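Local coordinates for protein post-proline cleaving enzyme (Rickettsia typhi, PDB 4HVT) that probably acts as a serine-type oligopeptidase, cleaving peptides after proline, with a beta-propeller domain joined to an alpha/beta-hydrolase domain, at residues A[103-108]-A[434-439]; A[372-377]-A[397-402]; A[406-411]-A[426-431]. One frame throughout, in Å; residues are numbered along the deposited sequence.

Contact 1 of 3, residues A[103-108]-A[434-439]; sequences DNYSKD and IIRKAL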
ATOM      1  N   ASP A 103      23.126  16.992   9.419  1.00 21.04           N
ATOM      2  CA  ASP A 103      24.460  17.229   8.831  1.00 23.32           C
ATOM      3  C   ASP A 103      25.230  15.934   8.483  1.00 22.02           C
ATOM      4  O   ASP A 103      26.072  15.943   7.580  1.00 23.33           O
ATOM      5  CB  ASP A 103      25.329  18.086   9.739  1.00 27.98           C
ATOM      6  CG  ASP A 103      25.059  19.582   9.596  1.00 31.39           C
ATOM      7  OD1 ASP A 103      24.026  19.991   9.044  1.00 32.98           O
ATOM      8  OD2 ASP A 103      25.920  20.376  10.044  1.00 37.39           O
ATOM      9  N   ASN A 104      25.009  14.862   9.219  1.00 19.30           N
ATOM     10  CA  ASN A 104      25.658  13.583   8.958  1.00 19.10           C
ATOM     11  C   ASN A 104      25.036  12.809   7.817  1.00 17.12           C
ATOM     12  O   ASN A 104      25.649  11.904   7.291  1.00 16.54           O
ATOM     13  CB  ASN A 104      25.601  12.662  10.179  1.00 19.81           C
ATOM     14  CG  ASN A 104      26.384  13.191  11.345  1.00 22.19           C
ATOM     15  OD1 ASN A 104      27.357  13.907  11.171  1.00 23.01           O
ATOM     16  ND2 ASN A 104      25.952  12.844  12.550  1.00 24.48           N
ATOM     17  N   TYR A 105      23.785  13.139   7.498  1.00 15.74           N
ATOM     18  CA  TYR A 105      22.986  12.322   6.555  1.00 14.82           C
ATOM     19  C   TYR A 105      23.549  12.410   5.154  1.00 15.48           C
ATOM     20  O   TYR A 105      23.292  11.534   4.330  1.00 15.42           O
ATOM     21  CB  TYR A 105      21.501  12.743   6.593  1.00 13.76           C
ATOM     22  CG  TYR A 105      20.589  11.874   5.805  1.00 12.75           C
ATOM     23  CD1 TYR A 105      20.391  10.512   6.160  1.00 12.78           C
ATOM     24  CD2 TYR A 105      19.837  12.399   4.796  1.00 12.22           C
ATOM     25  CE1 TYR A 105      19.492   9.740   5.465  1.00 12.15           C
ATOM     26  CE2 TYR A 105      18.907  11.638   4.107  1.00 11.70           C
ATOM     27  CZ  TYR A 105      18.749  10.307   4.454  1.00 11.70           C
ATOM     28  OH  TYR A 105      17.785   9.587   3.784  1.00 11.72           O
ATOM     29  N   SER A 106      24.353  13.436   4.892  1.00 16.19           N
ATOM     30  CA  SER A 106      25.016  13.571   3.582  1.00 16.73           C
ATOM     31  C   SER A 106      26.240  12.702   3.467  1.00 17.40           C
ATOM     32  O   SER A 106      26.812  12.607   2.377  1.00 18.95           O
ATOM     33  CB  SER A 106      25.396  15.024   3.322  1.00 17.41           C
ATOM     34  OG  SER A 106      26.298  15.494   4.303  1.00 18.39           O
ATOM     35  N   LYS A 107      26.699  12.116   4.562  1.00 17.35           N
ATOM     36  CA  LYS A 107      27.904  11.260   4.519  1.00 18.20           C
ATOM     37  C   LYS A 107      27.566   9.889   4.005  1.00 17.93           C
ATOM     38  O   LYS A 107      26.467   9.405   4.305  1.00 17.06           O
ATOM     39  CB  LYS A 107      28.512  11.160   5.908  1.00 19.31           C
ATOM     40  CG  LYS A 107      28.969  12.540   6.358  1.00 20.61           C
ATOM     41  CD  LYS A 107      29.367  12.584   7.797  1.00 22.55           C
ATOM     42  CE  LYS A 107      29.971  13.946   8.118  1.00 25.15           C
ATOM     43  NZ  LYS A 107      29.819  14.263   9.554  1.00 26.70           N
ATOM     44  N   ASP A 108      28.462   9.251   3.248  1.00 18.65           N
ATOM     45  CA  ASP A 108      28.120   7.909   2.749  1.00 19.17           C
ATOM     46  C   ASP A 108      27.667   6.983   3.874  1.00 18.88           C
ATOM     47  O   ASP A 108      26.662   6.266   3.721  1.00 17.66           O
ATOM     48  CB  ASP A 108      29.318   7.272   2.023  1.00 20.88           C
ATOM     49  CG  ASP A 108      29.437   7.714   0.579  1.00 21.95           C
ATOM     50  OD1 ASP A 108      28.719   8.649   0.163  1.00 21.51           O
ATOM     51  OD2 ASP A 108      30.254   7.080  -0.168  1.00 23.97           O
ATOM     52  N   ILE A 434      20.911  18.220  -3.625  1.00 14.31           N
ATOM     53  CA  ILE A 434      21.145  16.790  -3.475  1.00 13.63           C
ATOM     54  C   ILE A 434      21.714  16.502  -2.084  1.00 13.88           C
ATOM     55  O   ILE A 434      22.674  17.172  -1.674  1.00 14.47           O
ATOM     56  CB  ILE A 434      22.159  16.248  -4.525  1.00 13.95           C
ATOM     57  CG1 ILE A 434      21.524  16.261  -5.909  1.00 13.94           C
ATOM     58  CG2 ILE A 434      22.593  14.857  -4.123  1.00 13.71           C
ATOM     59  CD1 ILE A 434      22.487  16.302  -7.061  1.00 14.60           C
ATOM     60  N   ILE A 435      21.157  15.510  -1.362  1.00 13.37           N
ATOM     61  CA  ILE A 435      21.749  15.071  -0.086  1.00 13.72           C
ATOM     62  C   ILE A 435      22.308  13.629  -0.110  1.00 14.08           C
ATOM     63  O   ILE A 435      23.371  13.375   0.510  1.00 14.78           O
ATOM     64  CB  ILE A 435      20.813  15.341   1.102  1.00 13.33           C
ATOM     65  CG1 ILE A 435      21.544  15.196   2.460  1.00 13.91           C
ATOM     66  CG2 ILE A 435      19.568  14.460   1.088  1.00 12.86           C
ATOM     67  CD1 ILE A 435      20.784  15.826   3.628  1.00 14.22           C
ATOM     68  N   ARG A 436      21.672  12.729  -0.847  1.00 14.02           N
ATOM     69  CA  ARG A 436      22.192  11.376  -1.015  1.00 14.41           C
ATOM     70  C   ARG A 436      21.912  10.823  -2.403  1.00 15.34           C
ATOM     71  O   ARG A 436      20.805  10.929  -2.920  1.00 15.19           O
ATOM     72  CB  ARG A 436      21.595  10.360  -0.023  1.00 14.24           C
ATOM     73  CG  ARG A 436      21.819  10.598   1.457  1.00 14.18           C
ATOM     74  CD  ARG A 436      21.372   9.400   2.278  1.00 14.04           C
ATOM     75  NE  ARG A 436      22.260   8.228   2.076  1.00 14.32           N
ATOM     76  CZ  ARG A 436      23.436   8.037   2.680  1.00 14.72           C
ATOM     77  NH1 ARG A 436      23.883   8.901   3.569  1.00 15.01           N
ATOM     78  NH2 ARG A 436      24.210   6.988   2.381  1.00 15.32           N
ATOM     79  N   LYS A 437      22.936  10.201  -2.975  1.00 16.30           N
ATOM     80  CA  LYS A 437      22.738   9.312  -4.110  1.00 17.76           C
ATOM     81  C   LYS A 437      22.839   7.856  -3.681  1.00 16.95           C
ATOM     82  O   LYS A 437      23.401   7.537  -2.634  1.00 16.31           O
ATOM     83  CB  LYS A 437      23.747   9.615  -5.202  1.00 20.18           C
ATOM     84  CG  LYS A 437      23.459  10.994  -5.792  1.00 23.03           C
ATOM     85  CD  LYS A 437      23.884  11.095  -7.215  1.00 26.29           C
ATOM     86  CE  LYS A 437      23.747  12.521  -7.705  1.00 27.39           C
ATOM     87  NZ  LYS A 437      24.710  12.792  -8.822  1.00 29.15           N
ATOM     88  N   ALA A 438      22.358   6.958  -4.534  1.00 16.54           N
ATOM     89  CA  ALA A 438      22.515   5.538  -4.274  1.00 16.57           C
ATOM     90  C   ALA A 438      23.991   5.176  -4.126  1.00 17.27           C
ATOM     91  O   ALA A 438      24.830   5.651  -4.903  1.00 17.28           O
ATOM     92  CB  ALA A 438      21.909   4.706  -5.400  1.00 16.74           C
ATOM     93  N   LEU A 439      24.307   4.343  -3.151  1.00 17.03           N
ATOM     94  CA  LEU A 439      25.680   3.876  -2.984  1.00 18.11           C
ATOM     95  C   LEU A 439      25.924   2.591  -3.771  1.00 18.50           C
ATOM     96  O   LEU A 439      27.054   2.200  -4.003  1.00 19.45           O
ATOM     97  CB  LEU A 439      26.001   3.602  -1.527  1.00 18.45           C
ATOM     98  CG  LEU A 439      25.897   4.774  -0.575  1.00 19.06           C
ATOM     99  CD1 LEU A 439      26.151   4.335   0.855  1.00 19.55           C
ATOM    100  CD2 LEU A 439      26.858   5.847  -0.997  1.00 19.82           C
TER
HETATM  101  O   HOH W   1      25.948  13.861   0.006  1.00 20.11           O

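Contact 2 of 3, residues A[372-377]-A[397-402]; sequences AKVVTF and AIFGMS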
ATOM      1  N   ALA A 372       5.281  12.185 -12.991  1.00 10.27           N
ATOM      2  CA  ALA A 372       5.126  13.088 -11.843  1.00  9.94           C
ATOM      3  C   ALA A 372       5.393  14.564 -12.197  1.00 10.24           C
ATOM      4  O   ALA A 372       6.326  14.886 -12.963  1.00 10.50           O
ATOM      5  CB  ALA A 372       6.020  12.686 -10.677  1.00  9.72           C
ATOM      6  N   LYS A 373       4.544  15.402 -11.630  1.00 10.00           N
ATOM      7  CA  LYS A 373       4.639  16.869 -11.754  1.00 10.37           C
ATOM      8  C   LYS A 373       4.378  17.443 -10.384  1.00  9.98           C
ATOM      9  O   LYS A 373       3.465  16.988  -9.679  1.00  9.54           O
ATOM     10  CB  LYS A 373       3.590  17.382 -12.729  1.00 10.84           C
ATOM     11  CG  LYS A 373       3.681  16.761 -14.128  1.00 11.51           C
ATOM     12  CD  LYS A 373       4.973  17.134 -14.887  1.00 12.38           C
ATOM     13  CE  LYS A 373       5.160  16.277 -16.133  1.00 13.21           C
ATOM     14  NZ  LYS A 373       6.361  16.604 -16.957  1.00 14.22           N
ATOM     15  N   VAL A 374       5.123  18.485 -10.036  1.00  9.91           N
ATOM     16  CA  VAL A 374       5.018  19.104  -8.730  1.00  9.40           C
ATOM     17  C   VAL A 374       5.055  20.639  -8.823  1.00  9.56           C
ATOM     18  O   VAL A 374       5.829  21.216  -9.569  1.00  9.64           O
ATOM     19  CB  VAL A 374       6.202  18.635  -7.834  1.00  9.41           C
ATOM     20  CG1 VAL A 374       6.137  19.219  -6.428  1.00  9.39           C
ATOM     21  CG2 VAL A 374       6.232  17.132  -7.725  1.00  9.14           C
ATOM     22  N   VAL A 375       4.237  21.282  -8.009  1.00  9.23           N
ATOM     23  CA  VAL A 375       4.265  22.725  -7.801  1.00  9.47           C
ATOM     24  C   VAL A 375       4.207  22.982  -6.290  1.00  9.32           C
ATOM     25  O   VAL A 375       3.824  22.142  -5.519  1.00  8.69           O
ATOM     26  CB  VAL A 375       3.059  23.494  -8.431  1.00  9.73           C
ATOM     27  CG1 VAL A 375       3.028  23.344  -9.931  1.00 10.04           C
ATOM     28  CG2 VAL A 375       1.724  23.099  -7.804  1.00  9.60           C
ATOM     29  N   THR A 376       4.709  24.160  -5.918  1.00  9.85           N
ATOM     30  CA  THR A 376       4.618  24.672  -4.566  1.00  9.85           C
ATOM     31  C   THR A 376       3.895  26.001  -4.555  1.00 10.36           C
ATOM     32  O   THR A 376       3.949  26.778  -5.490  1.00 10.60           O
ATOM     33  CB  THR A 376       5.990  24.816  -3.835  1.00  9.99           C
ATOM     34  OG1 THR A 376       6.773  25.866  -4.415  1.00 10.63           O
ATOM     35  CG2 THR A 376       6.784  23.520  -3.868  1.00  9.94           C
ATOM     36  N   PHE A 377       3.220  26.274  -3.418  1.00 10.47           N
ATOM     37  CA  PHE A 377       2.553  27.564  -3.188  1.00 11.19           C
ATOM     38  C   PHE A 377       2.395  27.778  -1.701  1.00 11.17           C
ATOM     39  O   PHE A 377       2.799  26.925  -0.906  1.00 10.68           O
ATOM     40  CB  PHE A 377       1.164  27.678  -3.870  1.00 11.62           C
ATOM     41  CG  PHE A 377       0.254  26.566  -3.553  1.00 11.90           C
ATOM     42  CD1 PHE A 377       0.304  25.360  -4.286  1.00 12.03           C
ATOM     43  CD2 PHE A 377      -0.679  26.704  -2.560  1.00 11.97           C
ATOM     44  CE1 PHE A 377      -0.561  24.325  -3.987  1.00 12.16           C
ATOM     45  CE2 PHE A 377      -1.522  25.673  -2.239  1.00 12.03           C
ATOM     46  CZ  PHE A 377      -1.480  24.469  -2.975  1.00 12.40           C
ATOM     47  N   ALA A 397       9.718  10.890 -14.528  1.00 13.13           N
ATOM     48  CA  ALA A 397       9.942  11.111 -13.103  1.00 12.29           C
ATOM     49  C   ALA A 397       8.816  10.554 -12.221  1.00 11.70           C
ATOM     50  O   ALA A 397       7.642  10.580 -12.594  1.00 11.15           O
ATOM     51  CB  ALA A 397      10.086  12.591 -12.832  1.00 12.57           C
ATOM     52  N   ILE A 398       9.227   9.976 -11.090  1.00 11.05           N
ATOM     53  CA  ILE A 398       8.357   9.572 -10.019  1.00 10.67           C
ATOM     54  C   ILE A 398       8.888  10.255  -8.766  1.00 10.38           C
ATOM     55  O   ILE A 398      10.086  10.151  -8.473  1.00 10.93           O
ATOM     56  CB  ILE A 398       8.445   8.029  -9.843  1.00 10.74           C
ATOM     57  CG1 ILE A 398       8.092   7.341 -11.152  1.00 11.17           C
ATOM     58  CG2 ILE A 398       7.643   7.555  -8.644  1.00 10.50           C
ATOM     59  CD1 ILE A 398       6.668   7.517 -11.601  1.00 11.22           C
ATOM     60  N   PHE A 399       7.985  10.932  -8.062  1.00  9.75           N
ATOM     61  CA  PHE A 399       8.229  11.852  -6.957  1.00  9.55           C
ATOM     62  C   PHE A 399       7.665  11.354  -5.648  1.00  9.50           C
ATOM     63  O   PHE A 399       6.542  10.865  -5.580  1.00  9.26           O
ATOM     64  CB  PHE A 399       7.618  13.204  -7.295  1.00  9.32           C
ATOM     65  CG  PHE A 399       7.818  14.278  -6.256  1.00  9.08           C
ATOM     66  CD1 PHE A 399       8.923  15.103  -6.293  1.00  9.30           C
ATOM     67  CD2 PHE A 399       6.831  14.517  -5.297  1.00  8.72           C
ATOM     68  CE1 PHE A 399       9.087  16.133  -5.340  1.00  9.25           C
ATOM     69  CE2 PHE A 399       6.958  15.538  -4.379  1.00  8.78           C
ATOM     70  CZ  PHE A 399       8.095  16.346  -4.381  1.00  8.97           C
ATOM     71  N   GLY A 400       8.448  11.521  -4.582  1.00  9.63           N
ATOM     72  CA  GLY A 400       7.978  11.269  -3.252  1.00  9.52           C
ATOM     73  C   GLY A 400       8.607  12.217  -2.283  1.00  9.73           C
ATOM     74  O   GLY A 400       9.642  12.874  -2.597  1.00  9.95           O
ATOM     75  N   MET A 401       7.990  12.327  -1.111  1.00  9.88           N
ATOM     76  CA  MET A 401       8.600  13.194  -0.092  1.00 10.18           C
ATOM     77  C   MET A 401       8.053  12.910   1.307  1.00 10.06           C
ATOM     78  O   MET A 401       7.000  12.333   1.439  1.00 10.42           O
ATOM     79  CB  MET A 401       8.442  14.676  -0.436  1.00 10.63           C
ATOM     80  CG  MET A 401       7.020  15.231  -0.286  1.00 10.46           C
ATOM     81  SD  MET A 401       6.907  16.954  -0.830  1.00 11.29           S
ATOM     82  CE  MET A 401       7.600  17.884   0.437  1.00 11.10           C
ATOM     83  N   SER A 402       8.831  13.354   2.299  1.00 10.98           N
ATOM     84  CA  SER A 402       8.400  13.356   3.711  1.00 11.22           C
ATOM     85  C   SER A 402       8.551  14.789   4.208  1.00 11.13           C
ATOM     86  O   SER A 402       9.531  15.459   3.905  1.00 11.63           O
ATOM     87  CB  SER A 402       9.248  12.418   4.568  1.00 11.75           C
ATOM     88  OG  SER A 402      10.629  12.695   4.580  1.00 14.10           O
TER

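Contact 3 of 3, residues A[406-411]-A[426-431]; sequences EEEEAL and WVKTHE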
ATOM      1  N   GLU A 406       5.538  21.531  10.787  1.00 12.97           N
ATOM      2  CA  GLU A 406       6.392  22.020  11.877  1.00 14.62           C
ATOM      3  C   GLU A 406       7.815  22.351  11.357  1.00 14.48           C
ATOM      4  O   GLU A 406       8.508  23.176  11.934  1.00 16.08           O
ATOM      5  CB  GLU A 406       6.497  21.038  13.021  1.00 16.37           C
ATOM      6  CG  GLU A 406       7.288  21.662  14.168  1.00 19.28           C
ATOM      7  CD  GLU A 406       7.142  20.972  15.486  1.00 21.77           C
ATOM      8  OE1 GLU A 406       6.222  20.148  15.635  1.00 24.01           O
ATOM      9  OE2 GLU A 406       7.974  21.279  16.362  1.00 24.79           O
ATOM     10  N   GLU A 407       8.236  21.715  10.279  1.00 14.11           N
ATOM     11  CA  GLU A 407       9.607  21.778   9.789  1.00 14.63           C
ATOM     12  C   GLU A 407       9.703  22.624   8.502  1.00 14.03           C
ATOM     13  O   GLU A 407       8.921  22.453   7.550  1.00 12.88           O
ATOM     14  CB  GLU A 407      10.108  20.343   9.494  1.00 15.10           C
ATOM     15  CG  GLU A 407      10.228  19.462  10.720  1.00 16.30           C
ATOM     16  CD  GLU A 407      11.361  19.860  11.651  1.00 16.91           C
ATOM     17  OE1 GLU A 407      12.331  20.536  11.222  1.00 19.22           O
ATOM     18  OE2 GLU A 407      11.279  19.482  12.828  1.00 18.80           O
ATOM     19  N   GLU A 408      10.700  23.511   8.439  1.00 15.71           N
ATOM     20  CA  GLU A 408      11.037  24.213   7.195  1.00 16.15           C
ATOM     21  C   GLU A 408      11.652  23.296   6.112  1.00 15.79           C
ATOM     22  O   GLU A 408      11.402  23.521   4.965  1.00 15.74           O
ATOM     23  CB  GLU A 408      12.042  25.344   7.475  1.00 19.06           C
ATOM     24  CG  GLU A 408      11.345  26.448   8.264  1.00 21.54           C
ATOM     25  CD  GLU A 408      12.246  27.540   8.758  1.00 26.77           C
ATOM     26  OE1 GLU A 408      13.437  27.265   9.016  1.00 29.06           O
ATOM     27  OE2 GLU A 408      11.733  28.678   8.907  1.00 32.56           O
ATOM     28  N   GLU A 409      12.449  22.316   6.522  1.00 14.84           N
ATOM     29  CA  GLU A 409      13.144  21.410   5.618  1.00 14.88           C
ATOM     30  C   GLU A 409      12.397  20.089   5.454  1.00 13.38           C
ATOM     31  O   GLU A 409      11.628  19.663   6.299  1.00 12.33           O
ATOM     32  CB  GLU A 409      14.564  21.137   6.098  1.00 16.24           C
ATOM     33  CG  GLU A 409      15.414  22.397   6.103  1.00 18.32           C
ATOM     34  CD  GLU A 409      16.894  22.142   6.472  1.00 21.67           C
ATOM     35  OE1 GLU A 409      17.238  21.176   7.188  1.00 24.68           O
ATOM     36  OE2 GLU A 409      17.724  22.961   6.056  1.00 26.34           O
ATOM     37  N   ALA A 410      12.672  19.419   4.350  1.00 12.28           N
ATOM     38  CA  ALA A 410      11.959  18.203   3.956  1.00 11.67           C
ATOM     39  C   ALA A 410      12.914  17.347   3.104  1.00 11.59           C
ATOM     40  O   ALA A 410      13.886  17.873   2.572  1.00 12.14           O
ATOM     41  CB  ALA A 410      10.715  18.550   3.140  1.00 11.72           C
ATOM     42  N   LEU A 411      12.623  16.071   3.002  1.00 10.82           N
ATOM     43  CA  LEU A 411      13.367  15.152   2.129  1.00 10.72           C
ATOM     44  C   LEU A 411      12.523  14.709   0.972  1.00 10.33           C
ATOM     45  O   LEU A 411      11.383  14.221   1.159  1.00 10.33           O
ATOM     46  CB  LEU A 411      13.917  13.955   2.873  1.00 10.66           C
ATOM     47  CG  LEU A 411      14.966  14.310   3.946  1.00 10.88           C
ATOM     48  CD1 LEU A 411      15.242  13.133   4.846  1.00 11.05           C
ATOM     49  CD2 LEU A 411      16.262  14.829   3.307  1.00 11.45           C
ATOM     50  N   TRP A 426      15.126  19.710   0.794  1.00 12.35           N
ATOM     51  CA  TRP A 426      14.489  20.995   0.543  1.00 12.85           C
ATOM     52  C   TRP A 426      14.936  21.944   1.628  1.00 13.76           C
ATOM     53  O   TRP A 426      14.631  21.752   2.789  1.00 13.18           O
ATOM     54  CB  TRP A 426      12.958  20.821   0.569  1.00 12.42           C
ATOM     55  CG  TRP A 426      12.147  22.088   0.375  1.00 12.48           C
ATOM     56  CD1 TRP A 426      11.516  22.803   1.382  1.00 12.88           C
ATOM     57  CD2 TRP A 426      11.820  22.756  -0.853  1.00 12.66           C
ATOM     58  NE1 TRP A 426      10.819  23.868   0.838  1.00 12.95           N
ATOM     59  CE2 TRP A 426      11.005  23.885  -0.514  1.00 13.21           C
ATOM     60  CE3 TRP A 426      12.157  22.548  -2.197  1.00 13.12           C
ATOM     61  CZ2 TRP A 426      10.467  24.742  -1.486  1.00 13.40           C
ATOM     62  CZ3 TRP A 426      11.649  23.401  -3.153  1.00 13.68           C
ATOM     63  CH2 TRP A 426      10.802  24.502  -2.790  1.00 13.78           C
ATOM     64  N   VAL A 427      15.630  22.991   1.221  1.00 15.23           N
ATOM     65  CA  VAL A 427      16.242  23.932   2.145  1.00 17.89           C
ATOM     66  C   VAL A 427      15.360  25.149   2.322  1.00 19.45           C
ATOM     67  O   VAL A 427      14.367  25.368   1.602  1.00 18.57           O
ATOM     68  CB  VAL A 427      17.684  24.308   1.747  1.00 19.04           C
ATOM     69  CG1 VAL A 427      18.535  23.050   1.799  1.00 19.66           C
ATOM     70  CG2 VAL A 427      17.720  24.924   0.382  1.00 19.65           C
ATOM     71  N   LYS A 428      15.709  25.929   3.318  1.00 22.61           N
ATOM     72  CA  LYS A 428      14.820  27.004   3.768  1.00 25.28           C
ATOM     73  C   LYS A 428      14.704  28.137   2.771  1.00 25.12           C
ATOM     74  O   LYS A 428      13.739  28.897   2.848  1.00 27.03           O
ATOM     75  CB  LYS A 428      15.251  27.591   5.111  1.00 29.03           C
ATOM     76  CG  LYS A 428      15.992  26.634   6.031  1.00 32.52           C
ATOM     77  CD  LYS A 428      16.648  27.398   7.176  1.00 35.40           C
ATOM     78  CE  LYS A 428      17.791  28.283   6.713  1.00 38.14           C
ATOM     79  NZ  LYS A 428      18.083  29.338   7.715  1.00 40.23           N
ATOM     80  N   THR A 429      15.662  28.243   1.851  1.00 25.14           N
ATOM     81  CA  THR A 429      15.615  29.169   0.722  1.00 24.79           C
ATOM     82  C   THR A 429      14.823  28.597  -0.482  1.00 22.22           C
ATOM     83  O   THR A 429      14.864  29.114  -1.599  1.00 20.90           O
ATOM     84  CB  THR A 429      17.048  29.526   0.270  1.00 27.07           C
ATOM     85  OG1 THR A 429      17.750  28.336  -0.106  1.00 27.18           O
ATOM     86  CG2 THR A 429      17.802  30.224   1.409  1.00 28.87           C
ATOM     87  N   HIS A 430      14.081  27.515  -0.241  1.00 20.02           N
ATOM     88  CA  HIS A 430      13.119  27.016  -1.197  1.00 19.19           C
ATOM     89  C   HIS A 430      13.657  26.461  -2.487  1.00 19.08           C
ATOM     90  O   HIS A 430      13.227  26.827  -3.569  1.00 18.44           O
ATOM     91  CB  HIS A 430      12.017  28.040  -1.434  1.00 19.50           C
ATOM     92  CG  HIS A 430      11.391  28.512  -0.167  1.00 19.27           C
ATOM     93  ND1 HIS A 430      11.385  29.836   0.214  1.00 21.27           N
ATOM     94  CD2 HIS A 430      10.786  27.830   0.839  1.00 19.21           C
ATOM     95  CE1 HIS A 430      10.780  29.949   1.382  1.00 21.11           C
ATOM     96  NE2 HIS A 430      10.404  28.747   1.775  1.00 19.12           N
ATOM     97  N   GLU A 431      14.553  25.499  -2.340  1.00 19.02           N
ATOM     98  CA  GLU A 431      15.186  24.823  -3.480  1.00 19.97           C
ATOM     99  C   GLU A 431      15.645  23.443  -3.025  1.00 18.24           C
ATOM    100  O   GLU A 431      15.744  23.186  -1.822  1.00 17.52           O
ATOM    101  CB  GLU A 431      16.368  25.650  -4.007  1.00 22.39           C
ATOM    102  CG  GLU A 431      17.360  26.038  -2.950  1.00 24.74           C
ATOM    103  CD  GLU A 431      18.323  27.160  -3.382  1.00 28.06           C
ATOM    104  OE1 GLU A 431      18.667  27.234  -4.566  1.00 31.34           O
ATOM    105  OE2 GLU A 431      18.707  27.955  -2.521  1.00 32.28           O
TER
HETATM  106  O   HOH W   2       9.670  25.181   3.043  1.00 16.92           O

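Contact 1 of 3, residues A[103-108]-A[434-439]
Arg436 reaches across to Tyr105 and on to the backbone that follows it. Its CB carries CG to a point 3.4 Å from Tyr105 O, and the next carbon, CD, settles over one face of the Tyr105 ring, offset toward the rim and closest to CZ at 3.5 Å; this is a CH-pi contact. The chain then bends (chi3 69°), placing NE back toward the main chain of 105-108. At the tip NH1 donates twice, to Tyr105 O at 2.8 Å and to Lys107 O at 2.7 Å, while NH2 makes a straighter bond (169°) to Asp108 O. Three carbonyls thus line the edge of the guanidinium and fix its rotation. Ile435 CD1 meets the same tyrosine ring at its edge, 3.7 Å from CD2, and a water donates to both Ser106 O and Ile435 O. Farther along, Leu439 CD2 packs on the carboxylate of Asp108. The tyrosine hydroxyl is held by Pro74 O, outside both segments. Ile435 and Arg436 both face Ile423 in a classic beta bulge, and the arginine grips the end of helix 102-105 and the loop that follows: the bulged outermost strand of the last propeller blade meets the first blade, where the ring closes.

Contact 2 of 3, residues A[372-377]-A[397-402]
Val374 sets a methyl group squarely over the ring of Phe399, and the two side chains cross at about a right angle. CG2 stands 3.4 Å above the ring plane and over its centre, only 8° off the ring normal as seen from the centroid, so that all six ring carbons lie at similar distances from it: a CH-pi contact in nearly ideal geometry. The phenyl group is brought there by an extended first torsion, CG anti to the backbone N, with the ring plane standing perpendicular to the plane through CA, CB and CG (chi2 90°). The other valine branch, CG1, reaches the rim at CZ, 4.0 Å away. Ala372, two residues earlier on the same face of its strand, points its CB toward the root of the phenylalanine and meets Phe399 CB at 3.8 Å.

Beside this packing lies a single backbone hydrogen bond, from Ala372 N to Ala397 O (2.9 Å). The two strands, whose N-to-C directions differ by 47°, belong to different sheets and diverge beyond this end. Leu392 and Ile412 also touch Phe399, making it part of the hydrophobic layer between successive propeller blades. Apart from the one amide-carbonyl bond, the chemistry is apolar, which implies that these two sheets are held here mainly by close packing of buried methyl and aromatic groups.

Contact 3 of 3, residues A[406-411]-A[426-431]
Ala410 and Trp426 form an antiparallel hydrogen-bonded pair whose two bonds differ in quality. Trp426 N donates to Ala410 O at 2.8 Å in a nearly straight bond (167°), whereas the return bond, from Ala410 N to Trp426 O, is weak at 3.4 Å. Trp426 O is also approached by Glu409 CA, 3.2 Å away in a CA-H...O contact, and the CB and CG of Glu409 lie close to it as well. On the sheet face shared by the pair, Ala410 CB rests 4.1 Å from Trp426 CB.

The indole N-H is satisfied through solvent: Trp426 NE1 donates to a water at 2.8 Å, and that water gives a hydrogen to Glu408 O. The same carbonyl lies at the ring edge near CD1, close to the ring plane, so one oxygen and its water border the pyrrole side of the indole. His430 CA and Glu431 N lie over one ring face, toward its rim.

In the turn, His430 N donates to Val427 O, closing a type I beta turn, and Val427 N donates to Glu431 O. Thr429 OG1 donates to Glu431 OE2, using the anti lone pair of that oxygen. Lys428 lays its aliphatic CD against Glu408 OE1 at 3.7 Å, but its ammonium makes no salt bridge with that carboxylate; Glu408 OE2 is instead paired with Lys359.

His430 NE2 is bonded to Asp360, and Phe363 of strand 362-368 meets Trp426 edge-to-face. The contact therefore joins the start of strand 410-415 to the end of strand 422-426 and the turn leading into strand 432-436, beside the preceding sheet.

Overall arrangement
All three contacts reach the four-stranded antiparallel sheet 398-402, 410-415, 422-426 and 432-436 of the N-terminal beta-propeller. Contact 2 joins its first strand to strand 371-380 of the preceding sheet, contact 3 ties its two middle strands, and contact 1 links its last strand to helix 102-105 and the following loop, which connect two strands of the first sheet, 77-117. Contacts 2 and 3 follow each other along the chain, both within the span closed by contact 1. Centres lie about 14 Å apart for contacts 2 and 3, about 16 Å for 1 and 3 and about 20 Å for 1 and 2. Leu411 packs on Tyr105 and Ile435. One blade is thus fastened internally and to both neighbours, bringing chain-distant parts of the propeller together.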